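Local coordinates for extracellular solute-binding protein, family 1 (Bifidobacterium longum subsp. infantis ATCC 15697, PDB 3QUF) that probably captures a solute outside the cell, most likely a sugar or oligosaccharide, and hands it to an ABC transporter for uptake, at residues 283-297 with 356-369. Residues are numbered along the deposited sequence; the frame is centred on the assembly and turned at random.
Sequences PFPAYSKEDGQWING and DVVDNYFKQNKFYW
Strand 367-368 adds in parallel, as an edge strand, to the start of strand 295-305 in the mixed sheet, with helix 356-362 laid over one face, its axis at 86° to strand 295-297. Ile295 N donates to Lys366 O (2.9 Å), Tyr368 N to Ile295 O, and Gly297 N to Tyr368 O. A water bridges Ile295 O, Tyr368 O and Asn296 ND2; the Asn296 amide is also held by Arg263 NE at OD1 and Gly188 O at ND2.

On the helix side, Ile295 CG1 lies against Phe367 CB (3.6 Å), while its CG2 meets Tyr361 CB and its CD1 approaches Phe362 CB. The Tyr361 ring receives Pro283 CB over the centre of one face, a CH-pi contact 3.9 Å from the centroid, and Gln293 O at its edge; a water links Tyr361 OH to Gln293 OE1.

On the other side, Lys366 CA sits over the six-membered ring of Trp294, 3.6 Å from the centroid. The lysine chain bends at its third torsion (86°), bringing CE beside Trp294 NE1 (3.4 Å), and NZ donates a hydrogen bond to Gln293 O (2.7 Å). Helix 188-199 also packs on Trp294 and Tyr368.

Asn365, with positive phi, is C-prime of the Schellman motif that ends this helix and turns the chain into strand 367-368. Such a helix-to-strand connection belongs to the two-lobed alpha/beta fold of family 1 solute-binding proteins.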
loop_
_atom_site.group_PDB
_atom_site.type_symbol
_atom_site.label_atom_id
_atom_site.label_comp_id
_atom_site.label_asym_id
_atom_site.label_seq_id
_atom_site.Cartn_x
_atom_site.Cartn_y
_atom_site.Cartn_z
ATOM N N PRO A 283 13.104 -5.779 5.461
ATOM C CA PRO A 283 11.688 -5.932 5.724
ATOM C C PRO A 283 11.395 -5.755 7.217
ATOM O O PRO A 283 12.324 -5.709 8.053
ATOM C CB PRO A 283 11.419 -7.393 5.304
ATOM C CG PRO A 283 12.699 -8.085 5.600
ATOM C CD PRO A 283 13.789 -7.076 5.299
ATOM N N PHE A 284 10.125 -5.656 7.569
ATOM C CA PHE A 284 9.784 -5.563 8.975
ATOM C C PHE A 284 10.075 -6.885 9.676
ATOM O O PHE A 284 9.946 -7.957 9.067
ATOM C CB PHE A 284 8.333 -5.182 9.165
ATOM C CG PHE A 284 8.016 -3.828 8.628
ATOM C CD1 PHE A 284 8.318 -2.684 9.342
ATOM C CD2 PHE A 284 7.471 -3.700 7.366
ATOM C CE1 PHE A 284 8.077 -1.424 8.799
ATOM C CE2 PHE A 284 7.234 -2.454 6.819
ATOM C CZ PHE A 284 7.524 -1.314 7.546
ATOM N N PRO A 285 10.476 -6.825 10.940
ATOM C CA PRO A 285 10.683 -8.062 11.680
ATOM C C PRO A 285 9.432 -8.922 11.740
ATOM O O PRO A 285 8.311 -8.423 11.755
ATOM C CB PRO A 285 11.046 -7.588 13.083
ATOM C CG PRO A 285 11.477 -6.157 12.921
ATOM C CD PRO A 285 10.633 -5.651 11.804
ATOM N N ALA A 286 9.638 -10.225 11.744
ATOM C CA ALA A 286 8.534 -11.151 11.802
ATOM C C ALA A 286 7.853 -11.174 13.172
ATOM O O ALA A 286 8.476 -10.972 14.217
ATOM C CB ALA A 286 9.019 -12.572 11.458
ATOM N N TYR A 287 6.580 -11.510 13.150
ATOM C CA TYR A 287 5.828 -11.775 14.377
ATOM C C TYR A 287 6.430 -12.914 15.198
ATOM O O TYR A 287 6.570 -12.770 16.388
ATOM C CB TYR A 287 4.406 -12.063 13.994
ATOM C CG TYR A 287 3.471 -12.420 15.102
ATOM C CD1 TYR A 287 2.957 -11.434 15.943
ATOM C CD2 TYR A 287 3.030 -13.722 15.260
ATOM C CE1 TYR A 287 2.060 -11.753 16.951
ATOM C CE2 TYR A 287 2.093 -14.054 16.259
ATOM C CZ TYR A 287 1.636 -13.057 17.099
ATOM O OH TYR A 287 0.690 -13.346 18.066
ATOM N N SER A 288 6.835 -14.013 14.562
ATOM C CA SER A 288 7.378 -15.167 15.300
ATOM C C SER A 288 8.408 -16.031 14.592
ATOM O O SER A 288 9.283 -16.607 15.275
ATOM C CB SER A 288 6.238 -16.076 15.802
ATOM O OG SER A 288 5.691 -16.852 14.759
ATOM N N LYS A 289 8.318 -16.166 13.270
ATOM C CA LYS A 289 9.166 -17.092 12.510
ATOM C C LYS A 289 10.406 -16.424 11.918
ATOM O O LYS A 289 10.384 -15.230 11.561
ATOM C CB LYS A 289 8.368 -17.744 11.397
ATOM C CG LYS A 289 7.120 -18.490 11.886
ATOM C CD LYS A 289 6.404 -19.217 10.752
ATOM C CE LYS A 289 5.277 -20.140 11.262
ATOM N NZ LYS A 289 4.426 -20.653 10.121
ATOM N N GLU A 290 11.488 -17.197 11.801
ATOM C CA GLU A 290 12.752 -16.634 11.298
ATOM C C GLU A 290 12.617 -16.151 9.847
ATOM O O GLU A 290 13.392 -15.320 9.408
ATOM C CB GLU A 290 13.916 -17.630 11.440
ATOM C CG GLU A 290 14.461 -17.706 12.877
ATOM C CD GLU A 290 15.354 -16.514 13.240
ATOM O OE1 GLU A 290 16.398 -16.332 12.566
ATOM O OE2 GLU A 290 15.029 -15.788 14.216
ATOM N N ASP A 291 11.653 -16.698 9.114
ATOM C CA ASP A 291 11.393 -16.286 7.745
ATOM C C ASP A 291 10.057 -15.584 7.537
ATOM O O ASP A 291 9.543 -15.541 6.424
ATOM C CB ASP A 291 11.472 -17.506 6.830
ATOM C CG ASP A 291 10.330 -18.515 7.072
ATOM O OD1 ASP A 291 9.466 -18.332 7.975
ATOM O OD2 ASP A 291 10.309 -19.520 6.325
ATOM N N GLY A 292 9.514 -14.999 8.593
ATOM C CA GLY A 292 8.128 -14.512 8.586
ATOM C C GLY A 292 7.998 -13.027 8.266
ATOM O O GLY A 292 6.979 -12.417 8.592
ATOM N N GLN A 293 9.027 -12.457 7.643
ATOM C CA GLN A 293 9.041 -11.006 7.374
ATOM C C GLN A 293 8.173 -10.587 6.188
ATOM O O GLN A 293 8.075 -11.306 5.172
ATOM C CB GLN A 293 10.454 -10.471 7.174
ATOM C CG GLN A 293 11.445 -10.792 8.281
ATOM C CD GLN A 293 11.968 -12.209 8.209
ATOM O OE1 GLN A 293 11.883 -12.883 7.158
ATOM N NE2 GLN A 293 12.516 -12.687 9.345
ATOM N N TRP A 294 7.536 -9.421 6.346
ATOM C CA TRP A 294 6.727 -8.770 5.312
ATOM C C TRP A 294 7.199 -7.323 5.121
ATOM O O TRP A 294 7.884 -6.758 5.962
ATOM C CB TRP A 294 5.235 -8.795 5.694
ATOM C CG TRP A 294 4.612 -10.138 5.455
ATOM C CD1 TRP A 294 4.975 -11.300 6.047
ATOM C CD2 TRP A 294 3.615 -10.467 4.507
ATOM N NE1 TRP A 294 4.285 -12.349 5.519
ATOM C CE2 TRP A 294 3.415 -11.870 4.584
ATOM C CE3 TRP A 294 2.876 -9.736 3.575
ATOM C CZ2 TRP A 294 2.484 -12.534 3.790
ATOM C CZ3 TRP A 294 1.944 -10.390 2.818
ATOM C CH2 TRP A 294 1.785 -11.806 2.905
ATOM N N ILE A 295 6.793 -6.728 4.001
ATOM C CA ILE A 295 6.964 -5.301 3.773
ATOM C C ILE A 295 5.588 -4.652 3.686
ATOM O O ILE A 295 4.553 -5.315 3.598
ATOM C CB ILE A 295 7.843 -4.992 2.538
ATOM C CG1 ILE A 295 7.157 -5.431 1.246
ATOM C CG2 ILE A 295 9.220 -5.628 2.706
ATOM C CD1 ILE A 295 7.918 -5.132 -0.014
ATOM N N ASN A 296 5.576 -3.338 3.769
ATOM C CA ASN A 296 4.373 -2.606 3.480
ATOM C C ASN A 296 4.218 -2.497 1.953
ATOM O O ASN A 296 5.183 -2.356 1.195
ATOM C CB ASN A 296 4.439 -1.143 3.975
ATOM C CG ASN A 296 4.470 -0.951 5.511
ATOM O OD1 ASN A 296 4.873 0.138 5.967
ATOM N ND2 ASN A 296 4.065 -1.941 6.305
ATOM N N GLY A 297 2.980 -2.426 1.500
ATOM C CA GLY A 297 2.737 -2.070 0.119
ATOM C C GLY A 297 1.309 -2.335 -0.282
ATOM O O GLY A 297 0.512 -2.928 0.457
ATOM N N ASP A 356 16.929 -6.602 -2.046
ATOM C CA ASP A 356 16.336 -7.622 -1.117
ATOM C C ASP A 356 14.839 -7.422 -0.973
ATOM O O ASP A 356 14.039 -8.352 -1.201
ATOM C CB ASP A 356 17.039 -7.601 0.257
ATOM C CG ASP A 356 16.474 -8.665 1.284
ATOM O OD1 ASP A 356 16.210 -9.848 0.921
ATOM O OD2 ASP A 356 16.336 -8.318 2.493
ATOM N N VAL A 357 14.431 -6.218 -0.601
ATOM C CA VAL A 357 13.019 -5.976 -0.362
ATOM C C VAL A 357 12.183 -6.197 -1.626
ATOM O O VAL A 357 11.102 -6.767 -1.577
ATOM C CB VAL A 357 12.734 -4.636 0.375
ATOM C CG1 VAL A 357 13.303 -4.702 1.791
ATOM C CG2 VAL A 357 13.270 -3.458 -0.329
ATOM N N VAL A 358 12.700 -5.802 -2.777
ATOM C CA VAL A 358 11.972 -6.017 -4.011
ATOM C C VAL A 358 11.973 -7.478 -4.437
ATOM O O VAL A 358 10.902 -8.056 -4.697
ATOM C CB VAL A 358 12.468 -5.110 -5.124
ATOM C CG1 VAL A 358 11.838 -5.453 -6.480
ATOM C CG2 VAL A 358 12.140 -3.650 -4.710
ATOM N N ASP A 359 13.155 -8.089 -4.536
ATOM C CA ASP A 359 13.212 -9.451 -5.043
ATOM C C ASP A 359 12.647 -10.505 -4.102
ATOM O O ASP A 359 12.046 -11.470 -4.566
ATOM C CB ASP A 359 14.636 -9.857 -5.372
ATOM C CG ASP A 359 15.176 -9.178 -6.624
ATOM O OD1 ASP A 359 14.452 -8.403 -7.309
ATOM O OD2 ASP A 359 16.361 -9.423 -6.879
ATOM N N ASN A 360 12.845 -10.341 -2.800
ATOM C CA ASN A 360 12.509 -11.391 -1.861
ATOM C C ASN A 360 11.193 -11.181 -1.115
ATOM O O ASN A 360 10.721 -12.084 -0.432
ATOM C CB ASN A 360 13.672 -11.617 -0.914
ATOM C CG ASN A 360 14.911 -12.068 -1.655
ATOM O OD1 ASN A 360 14.821 -12.882 -2.590
ATOM N ND2 ASN A 360 16.057 -11.481 -1.312
ATOM N N TYR A 361 10.605 -9.982 -1.249
ATOM C CA TYR A 361 9.348 -9.666 -0.591
ATOM C C TYR A 361 8.326 -9.179 -1.587
ATOM O O TYR A 361 7.278 -9.796 -1.720
ATOM C CB TYR A 361 9.556 -8.705 0.634
ATOM C CG TYR A 361 10.465 -9.371 1.611
ATOM C CD1 TYR A 361 9.968 -10.253 2.577
ATOM C CD2 TYR A 361 11.848 -9.231 1.489
ATOM C CE1 TYR A 361 10.829 -10.922 3.420
ATOM C CE2 TYR A 361 12.719 -9.908 2.346
ATOM C CZ TYR A 361 12.195 -10.777 3.274
ATOM O OH TYR A 361 13.054 -11.466 4.108
ATOM N N PHE A 362 8.576 -8.079 -2.285
ATOM C CA PHE A 362 7.595 -7.571 -3.248
ATOM C C PHE A 362 7.279 -8.612 -4.336
ATOM O O PHE A 362 6.121 -8.949 -4.574
ATOM C CB PHE A 362 8.055 -6.251 -3.868
ATOM C CG PHE A 362 7.124 -5.748 -4.923
ATOM C CD1 PHE A 362 5.881 -5.280 -4.602
ATOM C CD2 PHE A 362 7.516 -5.767 -6.257
ATOM C CE1 PHE A 362 5.013 -4.857 -5.607
ATOM C CE2 PHE A 362 6.639 -5.345 -7.256
ATOM C CZ PHE A 362 5.398 -4.881 -6.902
ATOM N N LYS A 363 8.307 -9.140 -4.961
ATOM C CA LYS A 363 8.098 -10.131 -6.022
ATOM C C LYS A 363 7.567 -11.475 -5.511
ATOM O O LYS A 363 7.081 -12.273 -6.293
ATOM C CB LYS A 363 9.363 -10.305 -6.835
ATOM C CG LYS A 363 9.649 -9.040 -7.693
ATOM C CD LYS A 363 10.836 -9.261 -8.663
ATOM C CE LYS A 363 10.371 -9.386 -10.123
ATOM N NZ LYS A 363 9.631 -10.672 -10.365
ATOM N N GLN A 364 7.656 -11.704 -4.217
ATOM C CA GLN A 364 7.104 -12.903 -3.576
ATOM C C GLN A 364 5.729 -12.671 -2.936
ATOM O O GLN A 364 5.248 -13.543 -2.200
ATOM C CB GLN A 364 8.081 -13.392 -2.520
ATOM C CG GLN A 364 9.473 -13.652 -3.060
ATOM C CD GLN A 364 9.481 -14.616 -4.211
ATOM O OE1 GLN A 364 8.735 -15.588 -4.215
ATOM N NE2 GLN A 364 10.323 -14.347 -5.208
ATOM N N ASN A 365 5.095 -11.524 -3.221
ATOM C CA ASN A 365 3.765 -11.206 -2.696
ATOM C C ASN A 365 3.716 -11.148 -1.177
ATOM O O ASN A 365 2.734 -11.587 -0.542
ATOM C CB ASN A 365 2.697 -12.170 -3.294
ATOM C CG ASN A 365 2.597 -12.020 -4.800
ATOM O OD1 ASN A 365 2.439 -10.929 -5.307
ATOM N ND2 ASN A 365 2.800 -13.105 -5.514
ATOM N N LYS A 366 4.806 -10.700 -0.569
ATOM C CA LYS A 366 4.836 -10.498 0.872
ATOM C C LYS A 366 4.775 -8.990 1.214
ATOM O O LYS A 366 5.598 -8.499 1.968
ATOM C CB LYS A 366 6.088 -11.116 1.467
ATOM C CG LYS A 366 6.173 -12.622 1.279
ATOM C CD LYS A 366 7.285 -13.284 2.095
ATOM C CE LYS A 366 6.792 -13.646 3.561
ATOM N NZ LYS A 366 7.880 -13.978 4.658
ATOM N N PHE A 367 3.820 -8.296 0.628
ATOM C CA PHE A 367 3.550 -6.908 0.928
ATOM C C PHE A 367 2.074 -6.757 1.283
ATOM O O PHE A 367 1.205 -7.463 0.735
ATOM C CB PHE A 367 3.933 -5.984 -0.236
ATOM C CG PHE A 367 3.172 -6.249 -1.532
ATOM C CD1 PHE A 367 3.653 -7.160 -2.456
ATOM C CD2 PHE A 367 2.041 -5.510 -1.843
ATOM C CE1 PHE A 367 2.978 -7.391 -3.633
ATOM C CE2 PHE A 367 1.349 -5.731 -3.029
ATOM C CZ PHE A 367 1.840 -6.662 -3.928
ATOM N N TYR A 368 1.775 -5.820 2.171
ATOM C CA TYR A 368 0.417 -5.633 2.636
ATOM C C TYR A 368 0.232 -4.224 3.184
ATOM O O TYR A 368 1.178 -3.620 3.650
ATOM C CB TYR A 368 0.064 -6.670 3.723
ATOM C CG TYR A 368 -1.358 -6.594 4.197
ATOM C CD1 TYR A 368 -2.401 -6.838 3.320
ATOM C CD2 TYR A 368 -1.681 -6.200 5.515
ATOM C CE1 TYR A 368 -3.723 -6.769 3.712
ATOM C CE2 TYR A 368 -2.966 -6.188 5.937
ATOM C CZ TYR A 368 -4.011 -6.440 5.012
ATOM O OH TYR A 368 -5.323 -6.380 5.373
ATOM N N TRP A 369 -1.004 -3.757 3.126
ATOM C CA TRP A 369 -1.456 -2.553 3.788
ATOM C C TRP A 369 -2.924 -2.783 4.171
ATOM O O TRP A 369 -3.635 -3.504 3.475
ATOM C CB TRP A 369 -1.306 -1.335 2.851
ATOM C CG TRP A 369 -1.433 -0.037 3.599
ATOM C CD1 TRP A 369 -2.456 0.875 3.512
ATOM C CD2 TRP A 369 -0.496 0.496 4.540
ATOM N NE1 TRP A 369 -2.215 1.938 4.357
ATOM C CE2 TRP A 369 -1.022 1.716 5.009
ATOM C CE3 TRP A 369 0.723 0.039 5.064
ATOM C CZ2 TRP A 369 -0.360 2.492 5.950
ATOM C CZ3 TRP A 369 1.365 0.803 5.984
ATOM C CH2 TRP A 369 0.819 2.023 6.429
HETATM O O HOH W 1 12.264 -13.983 4.757
HETATM O O HOH W 2 5.342 -15.304 6.190
HETATM O O HOH W 3 2.863 -4.596 5.796
HETATM O O HOH W 4 -1.904 -4.322 0.267
#